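Local structure of acyl-coenzyme A oxidase 3 (Yarrowia lipolytica, 5YS9) at residues Cys462-Arg467 with Arg550-Ala554. The protein oxidizes acyl-CoA esters to trans-2-enoyl-CoA with FAD and molecular oxygen, releasing hydrogen peroxide, in the peroxisomal beta-oxidation of fatty acids. Sequence-based numbering, arbitrary orientation.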
ATOM      1  N   CYS A 462      13.599   2.493 -13.588  1.00 36.57           N
ATOM      2  CA  CYS A 462      14.773   2.353 -12.736  1.00 37.54           C
ATOM      3  C   CYS A 462      15.871   1.491 -13.384  1.00 37.60           C
ATOM      4  O   CYS A 462      17.059   1.816 -13.279  1.00 39.82           O
ATOM      5  CB  CYS A 462      14.405   1.806 -11.341  1.00 40.42           C
ATOM      6  SG  CYS A 462      13.504   2.954 -10.247  1.00 42.48           S
ATOM      7  N   LEU A 463      15.483   0.411 -14.044  1.00 36.54           N
ATOM      8  CA  LEU A 463      16.453  -0.447 -14.737  1.00 39.46           C
ATOM      9  C   LEU A 463      17.084   0.224 -15.971  1.00 41.49           C
ATOM     10  O   LEU A 463      18.244  -0.025 -16.249  1.00 45.01           O
ATOM     11  CB  LEU A 463      15.841  -1.789 -15.138  1.00 36.74           C
ATOM     12  CG  LEU A 463      15.375  -2.688 -13.992  1.00 41.84           C
ATOM     13  CD1 LEU A 463      14.690  -3.941 -14.541  1.00 44.15           C
ATOM     14  CD2 LEU A 463      16.477  -3.100 -13.026  1.00 41.42           C
ATOM     15  N   SER A 464      16.330   1.053 -16.692  1.00 40.87           N
ATOM     16  CA  SER A 464      16.864   1.815 -17.806  1.00 43.20           C
ATOM     17  C   SER A 464      17.799   2.857 -17.333  1.00 43.31           C
ATOM     18  O   SER A 464      18.842   3.057 -17.926  1.00 45.21           O
ATOM     19  CB  SER A 464      15.785   2.551 -18.574  1.00 44.79           C
ATOM     20  OG  SER A 464      14.873   1.626 -19.055  1.00 51.48           O
ATOM     21  N   MET A 465      17.400   3.580 -16.300  1.00 41.00           N
ATOM     22  CA  MET A 465      18.242   4.630 -15.846  1.00 39.76           C
ATOM     23  C   MET A 465      19.514   4.047 -15.248  1.00 36.17           C
ATOM     24  O   MET A 465      20.553   4.637 -15.444  1.00 35.89           O
ATOM     25  CB  MET A 465      17.511   5.619 -14.939  1.00 42.76           C
ATOM     26  CG  MET A 465      18.211   5.926 -13.632  1.00 46.18           C
ATOM     27  SD  MET A 465      17.937   7.572 -13.070  1.00 52.37           S
ATOM     28  CE  MET A 465      18.095   7.234 -11.339  1.00 56.63           C
ATOM     29  N   GLY A 466      19.416   2.897 -14.569  1.00 36.75           N
ATOM     30  CA  GLY A 466      20.577   2.145 -14.020  1.00 36.31           C
ATOM     31  C   GLY A 466      21.580   1.686 -15.066  1.00 35.02           C
ATOM     32  O   GLY A 466      22.768   1.822 -14.880  1.00 33.99           O
ATOM     33  N   ARG A 467      21.071   1.151 -16.173  1.00 37.06           N
ATOM     34  CA  ARG A 467      21.842   0.930 -17.397  1.00 37.66           C
ATOM     35  C   ARG A 467      22.386   2.251 -17.932  1.00 38.43           C
ATOM     36  O   ARG A 467      23.559   2.323 -18.282  1.00 41.27           O
ATOM     37  CB  ARG A 467      20.994   0.224 -18.461  1.00 41.11           C
ATOM     38  CG  ARG A 467      21.657  -0.011 -19.826  1.00 46.02           C
ATOM     39  CD  ARG A 467      20.779  -0.689 -20.877  1.00 45.24           C
ATOM     40  NE  ARG A 467      19.617   0.151 -21.197  1.00 51.34           N
ATOM     41  CZ  ARG A 467      18.325  -0.242 -21.238  1.00 55.47           C
ATOM     42  NH1 ARG A 467      17.966  -1.519 -21.008  1.00 58.96           N
ATOM     43  NH2 ARG A 467      17.367   0.650 -21.530  1.00 47.95           N
ATOM     44  N   ARG A 550      22.054  -2.441 -11.404  1.00 35.78           N
ATOM     45  CA  ARG A 550      21.429  -1.308 -12.129  1.00 39.84           C
ATOM     46  C   ARG A 550      20.316  -0.603 -11.358  1.00 41.14           C
ATOM     47  O   ARG A 550      20.243   0.628 -11.349  1.00 44.15           O
ATOM     48  CB  ARG A 550      20.841  -1.760 -13.456  1.00 43.51           C
ATOM     49  CG  ARG A 550      21.860  -1.925 -14.554  1.00 45.71           C
ATOM     50  CD  ARG A 550      21.135  -2.243 -15.845  1.00 47.86           C
ATOM     51  NE  ARG A 550      20.596  -3.609 -15.881  1.00 47.05           N
ATOM     52  CZ  ARG A 550      19.452  -3.963 -16.484  1.00 45.86           C
ATOM     53  NH1 ARG A 550      18.655  -3.062 -17.050  1.00 43.95           N
ATOM     54  NH2 ARG A 550      19.063  -5.233 -16.464  1.00 44.72           N
ATOM     55  N   PHE A 551      19.439  -1.405 -10.738  1.00 40.13           N
ATOM     56  CA  PHE A 551      18.403  -0.912  -9.856  1.00 37.68           C
ATOM     57  C   PHE A 551      18.968  -0.134  -8.669  1.00 35.73           C
ATOM     58  O   PHE A 551      18.494   0.975  -8.372  1.00 35.10           O
ATOM     59  CB  PHE A 551      17.474  -2.048  -9.327  1.00 38.69           C
ATOM     60  CG  PHE A 551      16.260  -1.515  -8.605  1.00 36.01           C
ATOM     61  CD1 PHE A 551      16.307  -1.232  -7.264  1.00 35.24           C
ATOM     62  CD2 PHE A 551      15.116  -1.190  -9.308  1.00 39.64           C
ATOM     63  CE1 PHE A 551      15.227  -0.684  -6.610  1.00 34.91           C
ATOM     64  CE2 PHE A 551      14.018  -0.633  -8.662  1.00 38.75           C
ATOM     65  CZ  PHE A 551      14.082  -0.378  -7.311  1.00 36.84           C
ATOM     66  N   GLN A 552      19.955  -0.721  -7.986  1.00 36.05           N
ATOM     67  CA  GLN A 552      20.639  -0.050  -6.858  1.00 38.12           C
ATOM     68  C   GLN A 552      21.266   1.313  -7.281  1.00 39.28           C
ATOM     69  O   GLN A 552      21.078   2.350  -6.606  1.00 41.30           O
ATOM     70  CB  GLN A 552      21.701  -0.974  -6.232  1.00 41.24           C
ATOM     71  CG  GLN A 552      21.190  -2.046  -5.296  1.00 42.17           C
ATOM     72  CD  GLN A 552      20.783  -1.470  -3.945  1.00 48.42           C
ATOM     73  OE1 GLN A 552      19.606  -1.552  -3.557  1.00 39.39           O
ATOM     74  NE2 GLN A 552      21.752  -0.866  -3.226  1.00 47.56           N
ATOM     75  N   CYS A 553      21.980   1.318  -8.401  1.00 35.02           N
ATOM     76  CA  CYS A 553      22.493   2.564  -8.944  1.00 36.53           C
ATOM     77  C   CYS A 553      21.403   3.590  -9.157  1.00 36.95           C
ATOM     78  O   CYS A 553      21.556   4.739  -8.752  1.00 40.25           O
ATOM     79  CB  CYS A 553      23.246   2.321 -10.237  1.00 38.87           C
ATOM     80  SG  CYS A 553      24.812   1.424 -10.008  1.00 41.40           S
ATOM     81  N   ALA A 554      20.288   3.188  -9.760  1.00 37.96           N
ATOM     82  CA  ALA A 554      19.150   4.116  -9.953  1.00 35.62           C
ATOM     83  C   ALA A 554      18.684   4.669  -8.607  1.00 33.73           C
ATOM     84  O   ALA A 554      18.393   5.862  -8.453  1.00 30.07           O
ATOM     85  CB  ALA A 554      17.992   3.414 -10.658  1.00 36.18           C
TER
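Backbone meets backbone where these two helices cross: Gly-466 CA lies 3.1 Å from Arg-550 O, a CA-H...O contact that the missing side chain makes possible, since a CB on Gly-466 would run into that oxygen. The crossing is nearly perpendicular (89°), axes only 7.3 Å apart, and joins 462-467, in the C-alpha1 region of the acyl-CoA oxidase fold, to 550-554, in its C-terminal helical region. Ala-554 is also small; its CB rests 3.2 Å from Cys-462 O, and the methyl CE of Met-465 closes over it, 3.9 Å from that CB. Toward the FAD, Leu-463 touches the cofactor while its CD2 packs 4.0 Å from Phe-551 CB, beside the ring edge; Tyr-350 of the second subunit stacks on the Phe-551 ring, and Cys-462 SG sits obliquely 4.8 Å from the Phe-551 centroid. Arg-550 reaches back across helix 458-477, past Arg-467, and its NH1 donates a hydrogen bond to Leu-463 O at 3.2 Å, an oxygen that already accepts Arg-467 N at 3.1 Å.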